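Local structure of putative uncharacterized protein (Ustilago maydis, 4GNX) at residues E304-T309 with Y342-S347; S360-D365 with R418-R423. The protein is probably the large subunit of replication protein A, binding single-stranded DNA through a series of OB-fold domains, one of which holds a zinc ion. One frame throughout, in Å; residues are numbered along the deposited sequence.

Both contacts lie in the C-terminal OB-fold domain of the chain, their centres about 12 Å apart. Interaction 1 pairs antiparallel neighbours, 304-309 with 342-347, by three backbone hydrogen bonds. Interaction 2 brings strands 355-362 and 414-426, the outermost two of the five-stranded sheet, side by side in parallel sense through a single bridge. Strand 341-352 runs on into strand 355-362, and Leu346 is backbone-bonded to Gly361, so the two contacts are stitched together. Each is partly buried and touches DT13 and DT14. Interaction 1 rests on tyrosine and aliphatic packing against helices and sugars; interaction 2 relies more on polar groups and an aromatic face beneath a base.

Interaction 1 of 2, residues E304-T309 with Y342-S347; sequences ENLYYT and YRYILS. With nucleotides of chain G.
Two neighbouring antiparallel strands of the OB-fold barrel meet here, bordering the DNA-binding groove just where the chain leaves for, and returns from, its four-cysteine zinc site. Three backbone hydrogen bonds fix the pairing. Tyr308 and Arg343 form a hydrogen-bonded pair: Tyr308 N donates to Arg343 O (3.0 Å) and Arg343 N to Tyr308 O, both nearly along the C=O axis. Ile345 N reaches Leu306 O at 2.8 Å, with the N-H almost straight at 168°. Tyr307 with Tyr344 and Thr309 with Tyr342 are non-hydrogen-bonded pairs, and they share one face. There the Tyr307 and Tyr342 rings cross obliquely, centroids 5.7 Å apart and planes at 76°, while the Tyr342 ring also stacks on His378. Leu306 runs alongside Tyr344, its CD2 lying 3.6 Å from Tyr344 CD2; both touch Leu377 of helix 374-381, and the Tyr344 hydroxyl is hydrogen-bonded to Met372 O.

The face carrying Tyr308 and Arg343 turns to DNA chain G. With CG sitting over the backbone, flanked by N and C (chi1 70°), the Tyr308 ring lies beside the aliphatic part of Arg343, Tyr308 CE2 being 3.4 Å from Arg343 CB. Ile345 CG2 meets Tyr308 CD2 from about a right angle. DT14 C5' sits 3.8 Å above one ring face, toward the rim, and Ile345 CD1 touches the sugar of the same nucleotide. The Tyr308 hydroxyl is hydrogen-bonded to Asn317 O, which fixes the ring's tip near the DT13 sugar. Farther along, Ser347 OG donates to DT18 O2 at 2.8 Å. The DT14 sugar thus meets carbon, the DT13 sugar the Tyr308 hydroxyl; Ser347 OG bonds to O2, which thymine shares with cytosine, so these contacts by themselves would probably discriminate little between pyrimidines.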
loop_
_atom_site.group_PDB
_atom_site.type_symbol
_atom_site.label_atom_id
_atom_site.label_comp_id
_atom_site.label_asym_id
_atom_site.label_seq_id
_atom_site.Cartn_x
_atom_site.Cartn_y
_atom_site.Cartn_z
ATOM N N GLU C 304 9.233 -12.956 -29.113
ATOM C CA GLU C 304 8.881 -12.649 -30.489
ATOM C C GLU C 304 8.215 -11.281 -30.587
ATOM O O GLU C 304 7.309 -10.955 -29.802
ATOM C CB GLU C 304 7.995 -13.739 -31.102
ATOM C CG GLU C 304 6.801 -14.167 -30.255
ATOM C CD GLU C 304 5.551 -14.425 -31.085
ATOM O OE1 GLU C 304 5.548 -14.087 -32.293
ATOM O OE2 GLU C 304 4.561 -14.953 -30.528
ATOM N N ASN C 305 8.712 -10.493 -31.543
ATOM C CA ASN C 305 8.229 -9.150 -31.830
ATOM C C ASN C 305 8.364 -8.152 -30.671
ATOM O O ASN C 305 7.501 -7.308 -30.453
ATOM C CB ASN C 305 6.796 -9.216 -32.348
ATOM C CG ASN C 305 6.437 -8.021 -33.203
ATOM O OD1 ASN C 305 5.507 -7.279 -32.876
ATOM N ND2 ASN C 305 7.184 -7.811 -34.301
ATOM N N LEU C 306 9.461 -8.253 -29.932
ATOM C CA LEU C 306 9.752 -7.345 -28.822
ATOM C C LEU C 306 9.982 -5.938 -29.348
ATOM O O LEU C 306 9.613 -4.953 -28.719
ATOM C CB LEU C 306 11.017 -7.809 -28.103
ATOM C CG LEU C 306 11.112 -7.795 -26.579
ATOM C CD1 LEU C 306 12.535 -8.135 -26.191
ATOM C CD2 LEU C 306 10.673 -6.492 -25.909
ATOM N N TYR C 307 10.626 -5.855 -30.503
ATOM C CA TYR C 307 10.924 -4.577 -31.103
ATOM C C TYR C 307 10.707 -4.584 -32.609
ATOM O O TYR C 307 10.719 -5.631 -33.251
ATOM C CB TYR C 307 12.344 -4.133 -30.758
ATOM C CG TYR C 307 13.405 -5.148 -31.078
ATOM C CD1 TYR C 307 13.825 -5.360 -32.398
ATOM C CD2 TYR C 307 14.006 -5.888 -30.066
ATOM C CE1 TYR C 307 14.810 -6.285 -32.700
ATOM C CE2 TYR C 307 14.999 -6.811 -30.356
ATOM C CZ TYR C 307 15.391 -7.004 -31.674
ATOM O OH TYR C 307 16.368 -7.915 -31.973
ATOM N N TYR C 308 10.468 -3.396 -33.143
ATOM C CA TYR C 308 10.249 -3.213 -34.558
ATOM C C TYR C 308 11.332 -2.297 -35.078
ATOM O O TYR C 308 11.972 -1.582 -34.298
ATOM C CB TYR C 308 8.845 -2.655 -34.849
ATOM C CG TYR C 308 8.612 -1.224 -34.428
ATOM C CD1 TYR C 308 8.590 -0.183 -35.370
ATOM C CD2 TYR C 308 8.407 -0.905 -33.084
ATOM C CE1 TYR C 308 8.385 1.132 -34.976
ATOM C CE2 TYR C 308 8.198 0.404 -32.681
ATOM C CZ TYR C 308 8.192 1.412 -33.624
ATOM O OH TYR C 308 7.985 2.685 -33.180
ATOM N N THR C 309 11.553 -2.360 -36.389
ATOM C CA THR C 309 12.495 -1.479 -37.080
ATOM C C THR C 309 11.802 -0.162 -37.429
ATOM O O THR C 309 10.819 -0.149 -38.167
ATOM C CB THR C 309 13.031 -2.117 -38.380
ATOM O OG1 THR C 309 11.936 -2.347 -39.278
ATOM C CG2 THR C 309 13.736 -3.432 -38.105
ATOM N N TYR C 342 15.715 0.886 -33.772
ATOM C CA TYR C 342 14.918 -0.159 -33.149
ATOM C C TYR C 342 14.176 0.395 -31.960
ATOM O O TYR C 342 14.771 0.990 -31.075
ATOM C CB TYR C 342 15.779 -1.357 -32.767
ATOM C CG TYR C 342 16.430 -2.037 -33.960
ATOM C CD1 TYR C 342 17.755 -1.750 -34.307
ATOM C CD2 TYR C 342 15.725 -2.957 -34.746
ATOM C CE1 TYR C 342 18.365 -2.366 -35.390
ATOM C CE2 TYR C 342 16.329 -3.581 -35.832
ATOM C CZ TYR C 342 17.648 -3.279 -36.151
ATOM O OH TYR C 342 18.269 -3.880 -37.231
ATOM N N ARG C 343 12.866 0.225 -31.971
ATOM C CA ARG C 343 12.032 0.684 -30.881
ATOM C C ARG C 343 11.290 -0.495 -30.263
ATOM O O ARG C 343 10.989 -1.473 -30.940
ATOM C CB ARG C 343 11.035 1.734 -31.372
ATOM C CG ARG C 343 11.656 3.061 -31.744
ATOM C CD ARG C 343 10.609 4.159 -31.864
ATOM N NE ARG C 343 10.304 4.840 -30.598
ATOM C CZ ARG C 343 11.055 5.792 -30.037
ATOM N NH1 ARG C 343 12.194 6.197 -30.593
ATOM N NH2 ARG C 343 10.667 6.347 -28.901
ATOM N N TYR C 344 10.995 -0.393 -28.976
ATOM C CA TYR C 344 10.263 -1.444 -28.276
ATOM C C TYR C 344 8.771 -1.398 -28.546
ATOM O O TYR C 344 8.173 -0.328 -28.676
ATOM C CB TYR C 344 10.497 -1.381 -26.761
ATOM C CG TYR C 344 11.842 -1.919 -26.299
ATOM C CD1 TYR C 344 12.767 -1.093 -25.649
ATOM C CD2 TYR C 344 12.197 -3.247 -26.515
ATOM C CE1 TYR C 344 13.995 -1.576 -25.224
ATOM C CE2 TYR C 344 13.426 -3.732 -26.097
ATOM C CZ TYR C 344 14.315 -2.892 -25.456
ATOM O OH TYR C 344 15.528 -3.382 -25.046
ATOM N N ILE C 345 8.195 -2.590 -28.631
ATOM C CA ILE C 345 6.751 -2.803 -28.548
ATOM C C ILE C 345 6.493 -3.909 -27.527
ATOM O O ILE C 345 5.989 -4.980 -27.841
ATOM C CB ILE C 345 6.136 -3.107 -29.926
ATOM C CG1 ILE C 345 7.142 -3.886 -30.798
ATOM C CG2 ILE C 345 5.751 -1.794 -30.579
ATOM C CD1 ILE C 345 6.634 -4.362 -32.151
ATOM N N LEU C 346 6.860 -3.618 -26.293
ATOM C CA LEU C 346 6.914 -4.599 -25.232
ATOM C C LEU C 346 5.561 -5.211 -24.862
ATOM O O LEU C 346 4.588 -4.503 -24.599
ATOM C CB LEU C 346 7.509 -3.942 -23.998
ATOM C CG LEU C 346 7.694 -4.812 -22.757
ATOM C CD1 LEU C 346 9.154 -5.230 -22.686
ATOM C CD2 LEU C 346 7.311 -4.014 -21.519
ATOM N N SER C 347 5.519 -6.537 -24.828
ATOM C CA SER C 347 4.357 -7.240 -24.315
ATOM C C SER C 347 4.749 -8.014 -23.059
ATOM O O SER C 347 5.484 -9.008 -23.139
ATOM C CB SER C 347 3.813 -8.194 -25.367
ATOM O OG SER C 347 2.417 -8.340 -25.218
ATOM P P DT G 13 4.448 7.514 -34.883
ATOM O OP1 DT G 13 5.751 7.139 -35.474
ATOM O OP2 DT G 13 3.486 8.293 -35.708
ATOM O "O5'" DT G 13 3.725 6.195 -34.346
ATOM C "C5'" DT G 13 3.872 4.912 -34.996
ATOM C "C4'" DT G 13 4.623 3.944 -34.108
ATOM O "O4'" DT G 13 4.985 4.577 -32.869
ATOM C "C3'" DT G 13 3.850 2.698 -33.693
ATOM O "O3'" DT G 13 4.177 1.629 -34.573
ATOM C "C2'" DT G 13 4.455 2.327 -32.348
ATOM C "C1'" DT G 13 5.185 3.579 -31.877
ATOM N N1 DT G 13 4.676 4.107 -30.607
ATOM C C2 DT G 13 5.572 4.560 -29.662
ATOM O O2 DT G 13 6.784 4.523 -29.818
ATOM N N3 DT G 13 4.994 5.054 -28.518
ATOM C C4 DT G 13 3.642 5.142 -28.234
ATOM O O4 DT G 13 3.273 5.608 -27.159
ATOM C C5 DT G 13 2.761 4.650 -29.274
ATOM C C7 DT G 13 1.281 4.703 -29.060
ATOM C C6 DT G 13 3.316 4.168 -30.392
ATOM P P DT G 14 3.220 1.286 -35.786
ATOM O OP1 DT G 14 3.771 2.010 -36.964
ATOM O OP2 DT G 14 1.803 1.481 -35.388
ATOM O "O5'" DT G 14 3.518 -0.275 -35.859
ATOM C "C5'" DT G 14 4.836 -0.774 -35.582
ATOM C "C4'" DT G 14 4.828 -2.281 -35.658
ATOM O "O4'" DT G 14 4.572 -2.806 -34.338
ATOM C "C3'" DT G 14 3.742 -2.856 -36.565
ATOM O "O3'" DT G 14 4.177 -4.001 -37.300
ATOM C "C2'" DT G 14 2.621 -3.220 -35.610
ATOM C "C1'" DT G 14 3.321 -3.479 -34.287
ATOM N N1 DT G 14 2.567 -2.950 -33.136
ATOM C C2 DT G 14 2.123 -3.841 -32.183
ATOM O O2 DT G 14 2.351 -5.040 -32.232
ATOM N N3 DT G 14 1.405 -3.270 -31.158
ATOM C C4 DT G 14 1.091 -1.932 -31.000
ATOM O O4 DT G 14 0.441 -1.567 -30.025
ATOM C C5 DT G 14 1.582 -1.055 -32.043
ATOM C C7 DT G 14 1.287 0.410 -31.962
ATOM C C6 DT G 14 2.283 -1.602 -33.045
ATOM P P DT G 18 -2.189 -16.480 -27.531
ATOM O OP1 DT G 18 -2.205 -17.363 -28.729
ATOM O OP2 DT G 18 -3.151 -16.722 -26.427
ATOM O "O5'" DT G 18 -0.716 -16.520 -26.929
ATOM C "C5'" DT G 18 0.444 -16.496 -27.789
ATOM C "C4'" DT G 18 1.479 -15.540 -27.243
ATOM O "O4'" DT G 18 0.897 -14.225 -27.177
ATOM C "C3'" DT G 18 1.953 -15.852 -25.823
ATOM O "O3'" DT G 18 3.152 -16.647 -25.798
ATOM C "C2'" DT G 18 2.133 -14.489 -25.175
ATOM C "C1'" DT G 18 1.461 -13.491 -26.110
ATOM N N1 DT G 18 0.384 -12.684 -25.513
ATOM C C2 DT G 18 0.490 -11.317 -25.616
ATOM O O2 DT G 18 1.437 -10.759 -26.144
ATOM N N3 DT G 18 -0.559 -10.619 -25.069
ATOM C C4 DT G 18 -1.680 -11.142 -24.455
ATOM O O4 DT G 18 -2.541 -10.388 -24.012
ATOM C C5 DT G 18 -1.733 -12.586 -24.393
ATOM C C7 DT G 18 -2.910 -13.242 -23.742
ATOM C C6 DT G 18 -0.714 -13.276 -24.926
#

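Interaction 2 of 2, residues S360-D365 with R418-R423. With nucleotides of chain G.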
loop_
_atom_site.group_PDB
_atom_site.type_symbol
_atom_site.label_atom_id
_atom_site.label_comp_id
_atom_site.label_asym_id
_atom_site.label_seq_id
_atom_site.Cartn_x
_atom_site.Cartn_y
_atom_site.Cartn_z
ATOM N N SER C 360 1.301 -3.569 -22.167
ATOM C CA SER C 360 2.219 -3.182 -23.241
ATOM C C SER C 360 2.962 -1.905 -22.920
ATOM O O SER C 360 2.417 -0.992 -22.292
ATOM C CB SER C 360 1.530 -3.085 -24.601
ATOM O OG SER C 360 0.324 -2.372 -24.498
ATOM N N GLY C 361 4.221 -1.884 -23.347
ATOM C CA GLY C 361 5.138 -0.793 -23.075
ATOM C C GLY C 361 5.876 -0.324 -24.321
ATOM O O GLY C 361 6.118 -1.091 -25.262
ATOM N N PHE C 362 6.249 0.950 -24.316
ATOM C CA PHE C 362 6.941 1.535 -25.434
ATOM C C PHE C 362 8.362 1.921 -25.069
ATOM O O PHE C 362 8.795 1.719 -23.935
ATOM C CB PHE C 362 6.139 2.712 -25.977
ATOM C CG PHE C 362 4.796 2.312 -26.511
ATOM C CD1 PHE C 362 3.638 2.516 -25.760
ATOM C CD2 PHE C 362 4.685 1.698 -27.756
ATOM C CE1 PHE C 362 2.395 2.135 -26.251
ATOM C CE2 PHE C 362 3.442 1.315 -28.254
ATOM C CZ PHE C 362 2.298 1.533 -27.498
ATOM N N ASN C 363 9.067 2.493 -26.044
ATOM C CA ASN C 363 10.519 2.669 -26.000
ATOM C C ASN C 363 11.116 3.140 -24.662
ATOM O O ASN C 363 12.074 2.546 -24.169
ATOM C CB ASN C 363 10.984 3.550 -27.168
ATOM C CG ASN C 363 12.476 3.429 -27.439
ATOM O OD1 ASN C 363 13.215 4.403 -27.304
ATOM N ND2 ASN C 363 12.927 2.232 -27.805
ATOM N N GLU C 364 10.542 4.182 -24.070
ATOM C CA GLU C 364 11.089 4.745 -22.837
ATOM C C GLU C 364 10.984 3.746 -21.692
ATOM O O GLU C 364 11.998 3.304 -21.144
ATOM C CB GLU C 364 10.384 6.056 -22.461
ATOM C CG GLU C 364 10.489 7.175 -23.494
ATOM C CD GLU C 364 9.402 7.122 -24.571
ATOM O OE1 GLU C 364 8.725 6.061 -24.720
ATOM O OE2 GLU C 364 9.232 8.150 -25.284
ATOM N N ASP C 365 9.753 3.374 -21.358
ATOM C CA ASP C 365 9.469 2.503 -20.211
ATOM C C ASP C 365 9.970 1.067 -20.373
ATOM O O ASP C 365 10.368 0.420 -19.397
ATOM C CB ASP C 365 7.966 2.532 -19.884
ATOM C CG ASP C 365 7.517 3.884 -19.290
ATOM O OD1 ASP C 365 7.915 4.213 -18.145
ATOM O OD2 ASP C 365 6.769 4.623 -19.967
ATOM N N ARG C 418 -6.973 -2.895 -24.083
ATOM C CA ARG C 418 -5.539 -2.963 -23.860
ATOM C C ARG C 418 -5.057 -2.120 -22.679
ATOM O O ARG C 418 -5.640 -1.092 -22.335
ATOM C CB ARG C 418 -4.740 -2.721 -25.144
ATOM C CG ARG C 418 -5.072 -3.742 -26.230
ATOM C CD ARG C 418 -3.867 -4.240 -27.015
ATOM N NE ARG C 418 -3.254 -3.208 -27.848
ATOM C CZ ARG C 418 -2.046 -2.690 -27.633
ATOM N NH1 ARG C 418 -1.290 -3.114 -26.626
ATOM N NH2 ARG C 418 -1.584 -1.746 -28.433
ATOM N N TYR C 419 -4.012 -2.611 -22.029
ATOM C CA TYR C 419 -3.437 -1.946 -20.885
ATOM C C TYR C 419 -2.048 -1.423 -21.251
ATOM O O TYR C 419 -1.139 -2.189 -21.602
ATOM C CB TYR C 419 -3.383 -2.907 -19.694
ATOM C CG TYR C 419 -4.734 -3.491 -19.304
ATOM C CD1 TYR C 419 -5.040 -4.837 -19.523
ATOM C CD2 TYR C 419 -5.710 -2.690 -18.708
ATOM C CE1 TYR C 419 -6.281 -5.359 -19.164
ATOM C CE2 TYR C 419 -6.950 -3.200 -18.348
ATOM C CZ TYR C 419 -7.234 -4.530 -18.574
ATOM O OH TYR C 419 -8.483 -4.999 -18.205
ATOM N N THR C 420 -1.896 -0.107 -21.185
ATOM C CA THR C 420 -0.658 0.524 -21.584
ATOM C C THR C 420 0.064 1.065 -20.361
ATOM O O THR C 420 -0.547 1.593 -19.441
ATOM C CB THR C 420 -0.914 1.666 -22.576
ATOM O OG1 THR C 420 -1.923 1.261 -23.503
ATOM C CG2 THR C 420 0.359 2.016 -23.339
ATOM N N ILE C 421 1.378 0.904 -20.361
ATOM C CA ILE C 421 2.210 1.484 -19.341
ATOM C C ILE C 421 2.553 2.903 -19.779
ATOM O O ILE C 421 3.043 3.113 -20.880
ATOM C CB ILE C 421 3.474 0.630 -19.112
ATOM C CG1 ILE C 421 3.061 -0.748 -18.560
ATOM C CG2 ILE C 421 4.413 1.322 -18.141
ATOM C CD1 ILE C 421 4.055 -1.879 -18.748
ATOM N N SER C 422 2.249 3.872 -18.926
ATOM C CA SER C 422 2.668 5.242 -19.149
ATOM C C SER C 422 3.926 5.578 -18.328
ATOM O O SER C 422 4.840 6.258 -18.811
ATOM C CB SER C 422 1.517 6.213 -18.876
ATOM O OG SER C 422 0.968 6.017 -17.594
ATOM N N ARG C 423 3.975 5.104 -17.086
ATOM C CA ARG C 423 5.226 5.112 -16.328
ATOM C C ARG C 423 5.367 3.832 -15.545
ATOM O O ARG C 423 4.391 3.293 -15.060
ATOM C CB ARG C 423 5.318 6.307 -15.377
ATOM C CG ARG C 423 6.726 6.885 -15.280
ATOM C CD ARG C 423 6.900 7.863 -14.121
ATOM N NE ARG C 423 7.443 7.233 -12.905
ATOM C CZ ARG C 423 8.048 7.894 -11.914
ATOM N NH1 ARG C 423 8.198 9.217 -11.988
ATOM N NH2 ARG C 423 8.513 7.237 -10.850
ATOM P P DT G 13 4.448 7.514 -34.883
ATOM O OP1 DT G 13 5.751 7.139 -35.474
ATOM O OP2 DT G 13 3.486 8.293 -35.708
ATOM O "O5'" DT G 13 3.725 6.195 -34.346
ATOM C "C5'" DT G 13 3.872 4.912 -34.996
ATOM C "C4'" DT G 13 4.623 3.944 -34.108
ATOM O "O4'" DT G 13 4.985 4.577 -32.869
ATOM C "C3'" DT G 13 3.850 2.698 -33.693
ATOM O "O3'" DT G 13 4.177 1.629 -34.573
ATOM C "C2'" DT G 13 4.455 2.327 -32.348
ATOM C "C1'" DT G 13 5.185 3.579 -31.877
ATOM N N1 DT G 13 4.676 4.107 -30.607
ATOM C C2 DT G 13 5.572 4.560 -29.662
ATOM O O2 DT G 13 6.784 4.523 -29.818
ATOM N N3 DT G 13 4.994 5.054 -28.518
ATOM C C4 DT G 13 3.642 5.142 -28.234
ATOM O O4 DT G 13 3.273 5.608 -27.159
ATOM C C5 DT G 13 2.761 4.650 -29.274
ATOM C C7 DT G 13 1.281 4.703 -29.060
ATOM C C6 DT G 13 3.316 4.168 -30.392
ATOM P P DT G 17 -5.595 -12.055 -31.071
ATOM O OP1 DT G 17 -6.679 -12.107 -32.086
ATOM O OP2 DT G 17 -5.868 -11.458 -29.739
ATOM O "O5'" DT G 17 -5.081 -13.549 -30.856
ATOM C "C5'" DT G 17 -3.726 -13.927 -31.163
ATOM C "C4'" DT G 17 -2.841 -13.746 -29.951
ATOM O "O4'" DT G 17 -2.616 -12.337 -29.707
ATOM C "C3'" DT G 17 -3.381 -14.319 -28.634
ATOM O "O3'" DT G 17 -2.291 -14.932 -27.934
ATOM C "C2'" DT G 17 -3.819 -13.083 -27.866
ATOM C "C1'" DT G 17 -2.771 -12.087 -28.321
ATOM N N1 DT G 17 -3.083 -10.650 -28.144
ATOM C C2 DT G 17 -2.232 -9.735 -28.726
ATOM O O2 DT G 17 -1.257 -10.056 -29.388
ATOM N N3 DT G 17 -2.572 -8.422 -28.515
ATOM C C4 DT G 17 -3.645 -7.943 -27.786
ATOM O O4 DT G 17 -3.825 -6.734 -27.685
ATOM C C5 DT G 17 -4.488 -8.957 -27.192
ATOM C C7 DT G 17 -5.670 -8.531 -26.380
ATOM C C6 DT G 17 -4.166 -10.242 -27.394
ATOM P P DT G 14 3.220 1.286 -35.786
ATOM O OP1 DT G 14 3.771 2.010 -36.964
ATOM O OP2 DT G 14 1.803 1.481 -35.388
ATOM O "O5'" DT G 14 3.518 -0.275 -35.859
ATOM C "C5'" DT G 14 4.836 -0.774 -35.582
ATOM C "C4'" DT G 14 4.828 -2.281 -35.658
ATOM O "O4'" DT G 14 4.572 -2.806 -34.338
ATOM C "C3'" DT G 14 3.742 -2.856 -36.565
ATOM O "O3'" DT G 14 4.177 -4.001 -37.300
ATOM C "C2'" DT G 14 2.621 -3.220 -35.610
ATOM C "C1'" DT G 14 3.321 -3.479 -34.287
ATOM N N1 DT G 14 2.567 -2.950 -33.136
ATOM C C2 DT G 14 2.123 -3.841 -32.183
ATOM O O2 DT G 14 2.351 -5.040 -32.232
ATOM N N3 DT G 14 1.405 -3.270 -31.158
ATOM C C4 DT G 14 1.091 -1.932 -31.000
ATOM O O4 DT G 14 0.441 -1.567 -30.025
ATOM C C5 DT G 14 1.582 -1.055 -32.043
ATOM C C7 DT G 14 1.287 0.410 -31.962
ATOM C C6 DT G 14 2.283 -1.602 -33.045
#
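Tyr419 O is gripped twice, both times by Ser360. The backbone N donates at 2.9 Å from Tyr419 O in a nearly straight bond; Ser360 OG adds a longer bond from 46° above the carbonyl plane. Ile421 N returns a bond to Ser360 O, again nearly along the C=O axis. With segment axes 37° apart, these bonds bridge Ser360 and Thr420 in parallel sense and bring together the strands that close an OB barrel.

Ser360 OG, tucked over its own backbone with N and C on its flanks, also accepts a weak bond from Arg418 NH1, 2.8 Å away but bent to 120°. The arginine chain, which folds twice along its length, is held by a salt bridge from NE to Asp409, and its NH2 lies 2.6 Å from DT14 O4. Beyond the bridge, Phe362, at the N-cap position of helix 363-370, presents one ring face to the DT13 base, whose C4 stands 3.4 Å above the ring centre. Thr420 CG2 abuts the ring edge, 3.6 Å from Phe362 CE1. At the far end Asp365 OD1 accepts a hydrogen bond from Ala424 N, tying the helix start to the later strand. Barrel closure and DNA binding therefore share Ser360: its hydroxyl links the strand bridge to Arg418, whose positive charge probably polarises the thymine carbonyl nearby.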